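Local coordinates for protein putative esterase (Bacteroides intestinalis DSM 17393, PDB 5VOL) that probably hydrolyses ferulic acid esters of arabinoxylan, as a calcium-binding carbohydrate esterase of family CE1 with the alpha/beta-hydrolase fold, at residues T16-Y28 and W106-I120. Sequence-based numbering, arbitrary orientation.
Sequences TLFSKVLNSKRAY and WKYETFFYTEFLPYI
Leu-22, at the turn of the 16-28 hairpin, fills the angle between Trp-106 and Phe-111. Its CD2 sits over the indole face, 4.0 Å from the centroid of the six-membered ring, while CD1 reaches Phe-111 CG at 3.7 Å; a branched aliphatic tip can serve two rings at once. Arg-26 threads the same buried layer: its CG lies over the Phe-111 ring, and the chain, bent at chi2 and chi3, turns the guanidinium so that the Trp-106 edge, led by CZ2, stands over one face, planes 85° apart. Beyond the two segments, NH1 is bonded to Asn-88 O. With an alanine here, CG and the guanidinium are gone, which would probably open a gap over one face of Phe-111 and beside the indole edge and cost the Asn-88 carbonyl one of its donors. The arrangement belongs to the alpha/beta-hydrolase fold: helix 108-123 packs against the antiparallel strands 11-19 and 24-32 at one end of the central sheet. Farther along, Leu-17 CD1 lies over one face of the Tyr-119 ring, 4.0 Å from its centroid, and Phe-116 directs its edge at the Tyr-28 ring. Tyrosine suits this border because its hydroxyl can still bond: Tyr-28 OH and Tyr-119 OH are 2.9 Å apart, with Tyr-124 and Lys-123 as further partners. Beside the aromatic layer, Glu-115 forms a compact polar clasp on the end of strand 16-19 and the start of the turn, each carboxylate oxygen using its syn lone pair: OE1 takes Ser-19 OG at 2.5 Å and OE2 Lys-20 N at 2.9 Å. Ser-19 OG also accepts from Leu-22 N, closing an ST motif. The contact is looser toward solvent, where Lys-20 and Lys-107 are exposed and one water bridges Lys-107 N to Val-21 O.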
# COMPACT_ATOMS: atom_id res chain seq x y z
N THR C 16 -24.51 5.79 27.81
CA THR C 16 -25.68 4.94 27.60
C THR C 16 -26.92 5.77 27.34
O THR C 16 -27.07 6.86 27.87
CB THR C 16 -25.96 4.00 28.81
OG1 THR C 16 -26.46 4.78 29.90
CG2 THR C 16 -24.70 3.29 29.24
N LEU C 17 -27.79 5.23 26.50
CA LEU C 17 -29.11 5.78 26.25
C LEU C 17 -30.16 4.76 26.69
O LEU C 17 -30.05 3.58 26.36
CB LEU C 17 -29.28 6.11 24.78
CG LEU C 17 -30.68 6.51 24.34
CD1 LEU C 17 -31.10 7.81 25.03
CD2 LEU C 17 -30.74 6.65 22.84
N PHE C 18 -31.18 5.18 27.43
CA PHE C 18 -32.24 4.23 27.76
C PHE C 18 -33.26 4.14 26.64
O PHE C 18 -33.83 5.14 26.23
CB PHE C 18 -32.95 4.58 29.06
CG PHE C 18 -34.05 3.60 29.40
CD1 PHE C 18 -33.74 2.37 29.96
CD2 PHE C 18 -35.37 3.89 29.10
CE1 PHE C 18 -34.74 1.45 30.25
CE2 PHE C 18 -36.38 2.98 29.39
CZ PHE C 18 -36.06 1.75 29.97
N SER C 19 -33.50 2.92 26.15
CA SER C 19 -34.46 2.72 25.07
C SER C 19 -35.81 2.24 25.59
O SER C 19 -35.89 1.19 26.24
CB SER C 19 -33.92 1.71 24.06
OG SER C 19 -34.92 1.31 23.14
N LYS C 20 -36.87 3.00 25.29
CA LYS C 20 -38.24 2.62 25.61
C LYS C 20 -38.70 1.51 24.66
O LYS C 20 -39.42 0.60 25.07
CB LYS C 20 -39.19 3.82 25.50
CG LYS C 20 -39.05 4.85 26.60
CD LYS C 20 -39.85 6.10 26.24
CE LYS C 20 -39.65 7.24 27.24
NZ LYS C 20 -40.43 7.03 28.49
N VAL C 21 -38.30 1.61 23.40
CA VAL C 21 -38.59 0.56 22.42
C VAL C 21 -38.10 -0.83 22.87
O VAL C 21 -38.78 -1.84 22.67
CB VAL C 21 -37.96 0.87 21.05
CG1 VAL C 21 -38.09 -0.32 20.13
CG2 VAL C 21 -38.62 2.09 20.44
N LEU C 22 -36.91 -0.88 23.47
CA LEU C 22 -36.28 -2.14 23.85
C LEU C 22 -36.42 -2.45 25.33
O LEU C 22 -36.13 -3.56 25.77
CB LEU C 22 -34.78 -2.13 23.51
CG LEU C 22 -34.42 -1.91 22.04
CD1 LEU C 22 -32.89 -1.78 21.91
CD2 LEU C 22 -34.95 -3.08 21.22
N ASN C 23 -36.85 -1.45 26.10
CA ASN C 23 -36.82 -1.51 27.56
C ASN C 23 -35.44 -1.91 28.08
O ASN C 23 -35.29 -2.84 28.87
CB ASN C 23 -37.88 -2.49 28.09
CG ASN C 23 -38.05 -2.36 29.59
OD1 ASN C 23 -37.91 -1.27 30.14
ND2 ASN C 23 -38.33 -3.47 30.27
N SER C 24 -34.43 -1.17 27.63
CA SER C 24 -33.06 -1.57 27.91
C SER C 24 -32.12 -0.36 27.83
O SER C 24 -32.26 0.48 26.94
CB SER C 24 -32.63 -2.66 26.93
OG SER C 24 -31.28 -3.06 27.11
N LYS C 25 -31.20 -0.26 28.78
CA LYS C 25 -30.08 0.67 28.66
C LYS C 25 -29.21 0.20 27.49
O LYS C 25 -28.81 -0.96 27.43
CB LYS C 25 -29.26 0.71 29.95
CG LYS C 25 -29.85 1.59 31.04
CD LYS C 25 -29.09 1.43 32.36
CE LYS C 25 -27.58 1.55 32.15
NZ LYS C 25 -26.82 1.28 33.41
N ARG C 26 -28.96 1.10 26.55
CA ARG C 26 -28.10 0.75 25.43
C ARG C 26 -26.82 1.56 25.50
O ARG C 26 -26.84 2.79 25.38
CB ARG C 26 -28.83 0.99 24.10
CG ARG C 26 -29.88 -0.07 23.76
CD ARG C 26 -29.23 -1.39 23.35
NE ARG C 26 -29.13 -2.34 24.45
CZ ARG C 26 -28.55 -3.53 24.36
NH1 ARG C 26 -27.97 -3.91 23.23
NH2 ARG C 26 -28.54 -4.35 25.42
N ALA C 27 -25.71 0.88 25.73
CA ALA C 27 -24.42 1.55 25.74
C ALA C 27 -23.99 1.89 24.31
O ALA C 27 -24.40 1.25 23.34
CB ALA C 27 -23.36 0.68 26.42
N TYR C 28 -23.16 2.91 24.19
CA TYR C 28 -22.58 3.26 22.91
C TYR C 28 -21.22 3.90 23.14
O TYR C 28 -20.94 4.38 24.24
CB TYR C 28 -23.50 4.21 22.13
CG TYR C 28 -23.65 5.57 22.79
CD1 TYR C 28 -24.68 5.82 23.69
CD2 TYR C 28 -22.78 6.61 22.49
CE1 TYR C 28 -24.82 7.05 24.30
CE2 TYR C 28 -22.92 7.85 23.09
CZ TYR C 28 -23.95 8.06 23.99
OH TYR C 28 -24.08 9.30 24.58
N TRP C 106 -37.54 -7.57 20.37
CA TRP C 106 -36.31 -6.79 20.33
C TRP C 106 -36.25 -6.01 19.01
O TRP C 106 -35.67 -6.46 18.02
CB TRP C 106 -35.10 -7.71 20.48
CG TRP C 106 -33.78 -7.01 20.76
CD1 TRP C 106 -32.75 -6.81 19.88
CD2 TRP C 106 -33.38 -6.43 22.00
NE1 TRP C 106 -31.72 -6.14 20.51
CE2 TRP C 106 -32.08 -5.89 21.81
CE3 TRP C 106 -33.98 -6.31 23.26
CZ2 TRP C 106 -31.38 -5.26 22.83
CZ3 TRP C 106 -33.29 -5.68 24.27
CH2 TRP C 106 -32.01 -5.16 24.05
N LYS C 107 -36.89 -4.85 18.99
CA LYS C 107 -37.06 -4.08 17.78
C LYS C 107 -35.87 -3.12 17.66
O LYS C 107 -36.01 -1.91 17.87
CB LYS C 107 -38.40 -3.34 17.80
CG LYS C 107 -39.59 -4.27 18.08
CD LYS C 107 -40.91 -3.71 17.55
CE LYS C 107 -41.16 -2.33 18.06
NZ LYS C 107 -42.12 -1.57 17.20
N TYR C 108 -34.70 -3.66 17.36
CA TYR C 108 -33.47 -2.87 17.42
C TYR C 108 -33.46 -1.78 16.36
O TYR C 108 -33.01 -0.67 16.61
CB TYR C 108 -32.23 -3.77 17.28
CG TYR C 108 -30.96 -3.06 17.69
CD1 TYR C 108 -30.52 -3.07 19.01
CD2 TYR C 108 -30.21 -2.35 16.75
CE1 TYR C 108 -29.36 -2.42 19.38
CE2 TYR C 108 -29.05 -1.69 17.12
CZ TYR C 108 -28.63 -1.72 18.43
OH TYR C 108 -27.48 -1.07 18.80
N GLU C 109 -33.97 -2.09 15.18
CA GLU C 109 -33.95 -1.10 14.11
C GLU C 109 -34.84 0.10 14.48
O GLU C 109 -34.50 1.26 14.23
CB GLU C 109 -34.40 -1.72 12.79
CG GLU C 109 -34.21 -0.83 11.56
CD GLU C 109 -34.32 -1.60 10.25
OE1 GLU C 109 -33.93 -2.79 10.24
OE2 GLU C 109 -34.80 -1.04 9.24
N THR C 110 -35.98 -0.19 15.10
CA THR C 110 -36.88 0.88 15.50
C THR C 110 -36.19 1.72 16.57
O THR C 110 -36.31 2.95 16.57
CB THR C 110 -38.23 0.32 16.06
OG1 THR C 110 -38.92 -0.37 15.00
CG2 THR C 110 -39.10 1.44 16.57
N PHE C 111 -35.44 1.07 17.45
CA PHE C 111 -34.63 1.78 18.43
C PHE C 111 -33.59 2.66 17.72
O PHE C 111 -33.38 3.82 18.08
CB PHE C 111 -33.92 0.81 19.38
CG PHE C 111 -32.60 1.33 19.91
CD1 PHE C 111 -32.57 2.34 20.86
CD2 PHE C 111 -31.40 0.81 19.45
CE1 PHE C 111 -31.36 2.82 21.34
CE2 PHE C 111 -30.20 1.26 19.94
CZ PHE C 111 -30.17 2.28 20.87
N PHE C 112 -32.94 2.09 16.71
CA PHE C 112 -31.86 2.80 16.01
C PHE C 112 -32.37 4.09 15.37
O PHE C 112 -31.82 5.17 15.59
CB PHE C 112 -31.23 1.90 14.94
CG PHE C 112 -30.05 2.53 14.25
CD1 PHE C 112 -30.24 3.33 13.13
CD2 PHE C 112 -28.77 2.34 14.73
CE1 PHE C 112 -29.15 3.93 12.49
CE2 PHE C 112 -27.67 2.93 14.10
CZ PHE C 112 -27.86 3.73 12.98
N TYR C 113 -33.45 3.98 14.60
CA TYR C 113 -33.97 5.12 13.83
C TYR C 113 -34.87 6.09 14.56
O TYR C 113 -34.95 7.26 14.16
CB TYR C 113 -34.71 4.60 12.60
CG TYR C 113 -33.73 4.07 11.61
CD1 TYR C 113 -32.97 4.95 10.83
CD2 TYR C 113 -33.51 2.72 11.49
CE1 TYR C 113 -32.03 4.47 9.93
CE2 TYR C 113 -32.57 2.23 10.60
CZ TYR C 113 -31.84 3.11 9.83
OH TYR C 113 -30.91 2.61 8.95
N THR C 114 -35.57 5.66 15.62
CA THR C 114 -36.51 6.58 16.26
C THR C 114 -35.98 7.08 17.59
O THR C 114 -36.48 8.07 18.12
CB THR C 114 -37.90 5.96 16.50
OG1 THR C 114 -37.80 4.93 17.49
CG2 THR C 114 -38.47 5.36 15.21
N GLU C 115 -34.97 6.41 18.15
CA GLU C 115 -34.41 6.82 19.44
C GLU C 115 -32.91 7.14 19.37
O GLU C 115 -32.46 8.22 19.77
CB GLU C 115 -34.64 5.73 20.49
CG GLU C 115 -36.10 5.50 20.89
CD GLU C 115 -36.24 4.43 21.97
OE1 GLU C 115 -35.60 3.36 21.85
OE2 GLU C 115 -36.97 4.67 22.95
N PHE C 116 -32.12 6.19 18.87
CA PHE C 116 -30.66 6.34 18.91
C PHE C 116 -30.18 7.45 17.99
O PHE C 116 -29.50 8.37 18.43
CB PHE C 116 -29.97 5.02 18.54
CG PHE C 116 -28.47 5.04 18.75
CD1 PHE C 116 -27.94 5.16 20.01
CD2 PHE C 116 -27.61 4.94 17.66
CE1 PHE C 116 -26.56 5.17 20.21
CE2 PHE C 116 -26.22 4.95 17.85
CZ PHE C 116 -25.69 5.07 19.12
N LEU C 117 -30.54 7.38 16.71
CA LEU C 117 -30.04 8.34 15.73
C LEU C 117 -30.41 9.79 16.07
O LEU C 117 -29.55 10.66 16.07
CB LEU C 117 -30.53 7.96 14.33
CG LEU C 117 -29.94 8.71 13.14
CD1 LEU C 117 -29.82 7.80 11.94
CD2 LEU C 117 -30.81 9.93 12.81
N PRO C 118 -31.69 10.06 16.40
CA PRO C 118 -32.01 11.45 16.77
C PRO C 118 -31.26 11.95 18.00
O PRO C 118 -30.82 13.09 18.02
CB PRO C 118 -33.52 11.40 17.04
CG PRO C 118 -34.01 10.29 16.18
CD PRO C 118 -32.91 9.25 16.21
N TYR C 119 -31.10 11.10 19.01
CA TYR C 119 -30.40 11.48 20.23
C TYR C 119 -28.92 11.77 19.97
O TYR C 119 -28.38 12.76 20.47
CB TYR C 119 -30.54 10.37 21.28
CG TYR C 119 -29.51 10.39 22.39
CD1 TYR C 119 -28.35 9.66 22.28
CD2 TYR C 119 -29.72 11.11 23.57
CE1 TYR C 119 -27.41 9.64 23.29
CE2 TYR C 119 -28.77 11.09 24.60
CZ TYR C 119 -27.61 10.35 24.44
OH TYR C 119 -26.63 10.29 25.41
N ILE C 120 -28.27 10.90 19.21
CA ILE C 120 -26.85 11.04 18.90
C ILE C 120 -26.60 12.31 18.09
O ILE C 120 -25.70 13.10 18.39
CB ILE C 120 -26.31 9.81 18.11
CG1 ILE C 120 -26.18 8.60 19.02
CG2 ILE C 120 -24.96 10.12 17.46
CD1 ILE C 120 -25.20 8.77 20.16
O HOH W 1 -38.45 -4.31 21.38